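Long-range contact in tRNA threonylcarbamoyladenosine dehydratase (Escherichia coli, PDB 4D79), which catalyses the ATP-dependent dehydration of threonylcarbamoyladenosine at position 37 of tRNAs to its cyclic form: residues Gln26-Ala31 / Ala50-Gly55. Numbering follows the deposited sequence.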
ATOM      1  N   GLN B  26     -21.087   5.422  -8.615  1.00 16.70           N
ATOM      2  CA  GLN B  26     -21.386   5.578 -10.035  1.00 18.65           C
ATOM      3  C   GLN B  26     -20.344   6.455 -10.728  1.00 19.46           C
ATOM      4  O   GLN B  26     -19.945   6.173 -11.864  1.00 19.58           O
ATOM      5  CB  GLN B  26     -22.796   6.147 -10.227  1.00 18.54           C
ATOM      6  CG  GLN B  26     -23.177   6.271 -11.683  1.00 19.74           C
ATOM      7  CD  GLN B  26     -23.410   4.955 -12.362  1.00 26.91           C
ATOM      8  OE1 GLN B  26     -24.414   4.267 -12.118  1.00 25.79           O
ATOM      9  NE2 GLN B  26     -22.447   4.542 -13.150  1.00 23.78           N
ATOM     10  N   LEU B  27     -19.883   7.514 -10.057  1.00 18.94           N
ATOM     11  CA  LEU B  27     -18.824   8.350 -10.629  1.00 22.88           C
ATOM     12  C   LEU B  27     -17.594   7.514 -10.953  1.00 18.94           C
ATOM     13  O   LEU B  27     -16.988   7.673 -12.015  1.00 20.19           O
ATOM     14  CB  LEU B  27     -18.446   9.468  -9.651  1.00 21.23           C
ATOM     15  CG  LEU B  27     -17.359  10.452 -10.087  1.00 25.69           C
ATOM     16  CD1 LEU B  27     -17.867  11.351 -11.232  1.00 33.99           C
ATOM     17  CD2 LEU B  27     -16.926  11.285  -8.890  1.00 27.84           C
ATOM     18  N   PHE B  28     -17.178   6.660 -10.001  1.00 17.23           N
ATOM     19  CA  PHE B  28     -16.031   5.794 -10.211  1.00 16.55           C
ATOM     20  C   PHE B  28     -16.288   4.802 -11.343  1.00 15.70           C
ATOM     21  O   PHE B  28     -15.398   4.550 -12.184  1.00 18.42           O
ATOM     22  CB  PHE B  28     -15.658   5.042  -8.916  1.00 20.89           C
ATOM     23  CG  PHE B  28     -15.286   5.931  -7.731  1.00 18.07           C
ATOM     24  CD1 PHE B  28     -15.005   7.276  -7.882  1.00 19.31           C
ATOM     25  CD2 PHE B  28     -15.210   5.381  -6.434  1.00 23.70           C
ATOM     26  CE1 PHE B  28     -14.656   8.063  -6.766  1.00 18.58           C
ATOM     27  CE2 PHE B  28     -14.862   6.175  -5.338  1.00 22.47           C
ATOM     28  CZ  PHE B  28     -14.589   7.511  -5.512  1.00 20.93           C
ATOM     29  N   ALA B  29     -17.478   4.204 -11.377  1.00 16.41           N
ATOM     30  CA  ALA B  29     -17.760   3.222 -12.424  1.00 17.62           C
ATOM     31  C   ALA B  29     -17.713   3.856 -13.818  1.00 18.17           C
ATOM     32  O   ALA B  29     -17.345   3.200 -14.799  1.00 19.11           O
ATOM     33  CB  ALA B  29     -19.117   2.565 -12.183  1.00 19.91           C
ATOM     34  N   ASP B  30     -18.073   5.123 -13.914  1.00 18.50           N
ATOM     35  CA  ASP B  30     -18.112   5.871 -15.165  1.00 18.02           C
ATOM     36  C   ASP B  30     -16.757   6.468 -15.524  1.00 24.87           C
ATOM     37  O   ASP B  30     -16.606   7.029 -16.624  1.00 21.63           O
ATOM     38  CB  ASP B  30     -19.108   7.022 -15.054  1.00 20.71           C
ATOM     39  CG  ASP B  30     -20.537   6.581 -15.058  1.00 48.98           C
ATOM     40  OD1 ASP B  30     -20.793   5.484 -15.542  1.00 25.67           O
ATOM     41  OD2 ASP B  30     -21.419   7.381 -14.684  1.00 31.30           O
ATOM     42  N   ALA B  31     -15.774   6.360 -14.634  1.00 19.61           N
ATOM     43  CA  ALA B  31     -14.494   7.032 -14.836  1.00 16.97           C
ATOM     44  C   ALA B  31     -13.566   6.188 -15.683  1.00 22.52           C
ATOM     45  O   ALA B  31     -13.651   4.961 -15.720  1.00 20.37           O
ATOM     46  CB  ALA B  31     -13.820   7.355 -13.507  1.00 18.99           C
ATOM     47  N   ALA B  50      -8.610  -0.458  -9.445  1.00 17.33           N
ATOM     48  CA  ALA B  50      -9.460  -1.602  -9.678  1.00 15.33           C
ATOM     49  C   ALA B  50     -10.293  -1.945  -8.439  1.00 16.28           C
ATOM     50  O   ALA B  50     -11.498  -2.245  -8.546  1.00 17.41           O
ATOM     51  CB  ALA B  50      -8.598  -2.785 -10.117  1.00 17.88           C
ATOM     52  N   ARG B  51      -9.669  -1.896  -7.255  1.00 14.06           N
ATOM     53  CA  ARG B  51     -10.325  -2.281  -6.021  1.00 19.72           C
ATOM     54  C   ARG B  51     -11.224  -1.190  -5.466  1.00 20.97           C
ATOM     55  O   ARG B  51     -11.910  -1.422  -4.472  1.00 17.00           O
ATOM     56  CB  ARG B  51      -9.293  -2.692  -4.966  1.00 14.05           C
ATOM     57  CG  ARG B  51      -8.558  -3.991  -5.330  1.00 13.18           C
ATOM     58  CD  ARG B  51      -7.910  -4.658  -4.116  1.00 19.87           C
ATOM     59  NE  ARG B  51      -7.223  -5.859  -4.552  1.00 17.40           N
ATOM     60  CZ  ARG B  51      -7.807  -7.018  -4.810  1.00 16.98           C
ATOM     61  NH1 ARG B  51      -9.101  -7.179  -4.630  1.00 17.87           N
ATOM     62  NH2 ARG B  51      -7.081  -8.031  -5.246  1.00 16.69           N
ATOM     63  N   THR B  52     -11.264  -0.024  -6.089  1.00 13.70           N
ATOM     64  CA  THR B  52     -12.192   1.022  -5.694  1.00 14.49           C
ATOM     65  C   THR B  52     -13.274   1.245  -6.752  1.00 18.13           C
ATOM     66  O   THR B  52     -13.931   2.288  -6.763  1.00 20.54           O
ATOM     67  CB  THR B  52     -11.429   2.304  -5.364  1.00 16.14           C
ATOM     68  OG1 THR B  52     -10.251   1.997  -4.582  1.00 18.28           O
ATOM     69  CG2 THR B  52     -12.252   3.251  -4.558  1.00 22.04           C
ATOM     70  N   GLY B  53     -13.500   0.266  -7.626  1.00 17.40           N
ATOM     71  CA  GLY B  53     -14.628   0.335  -8.521  1.00 16.34           C
ATOM     72  C   GLY B  53     -14.466   1.275  -9.693  1.00 18.17           C
ATOM     73  O   GLY B  53     -15.469   1.703 -10.243  1.00 16.23           O
ATOM     74  N   ILE B  54     -13.237   1.617 -10.082  1.00 14.49           N
ATOM     75  CA  ILE B  54     -13.012   2.401 -11.303  1.00 14.34           C
ATOM     76  C   ILE B  54     -13.366   1.556 -12.524  1.00 15.85           C
ATOM     77  O   ILE B  54     -12.902   0.426 -12.679  1.00 19.84           O
ATOM     78  CB  ILE B  54     -11.566   2.919 -11.347  1.00 19.23           C
ATOM     79  CG1 ILE B  54     -11.334   3.915 -10.203  1.00 20.82           C
ATOM     80  CG2 ILE B  54     -11.262   3.544 -12.658  1.00 17.08           C
ATOM     81  CD1 ILE B  54     -12.067   5.246 -10.357  1.00 21.97           C
ATOM     82  N   GLY B  55     -14.204   2.108 -13.405  1.00 19.67           N
ATOM     83  CA  GLY B  55     -14.836   1.285 -14.433  1.00 21.14           C
ATOM     84  C   GLY B  55     -14.020   1.051 -15.674  1.00 19.66           C
ATOM     85  O   GLY B  55     -14.262   0.066 -16.386  1.00 19.16           O
TER
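The last turn of helix 22-29 meets the turn that follows helix 42-51, and the two backbones bring the CA atoms of Ala29 and Gly55 to 4.0 Å. One hydrogen bond joins them: Gly55 N donates to Phe28 O at 3.0 Å, approaching from above the carbonyl plane with an N-H...O angle of 142°. The same oxygen also accepts Ala31 N from its own segment, so two amides grip it. CA-H...O contacts reinforce the seam: Ile54 CA reaches Phe28 O at 3.3 Å and, with no side chain at Gly55, its CA comes right up against Ala29 O at 3.2 Å.

Phe28 carries most of the side-chain contact. With CG beside the backbone N (chi1 -60°), its ring crosses Thr52 obliquely, CD2 lying 3.4 Å from Thr52 O and CE2 4.0 Å from the methyl CG2. The hydroxyl of Thr52, just past helix 42-51, is hydrogen-bonded to Ala48 O of that helix. Although the CB of Ile54 points away, CG1 carries CD1 back to Phe28 CB at 3.9 Å, and the same methyl touches Ala31 CB. Tyr20 meets the Phe28 ring edge-to-face, and Leu257 and Met261 of helix 242-266 pack on the Phe28 side chain.

Gly53, with its positive phi of 76°, is the C' residue of a Schellman motif that ends helix 42-51 and sends the chain into strand 56-60. Strand 32-36, helix 42-51 and strand 56-60 form a beta-alpha-beta crossover of the Rossmann-like ThiF fold, and this contact joins the entrance to its first strand with the entrance to its second.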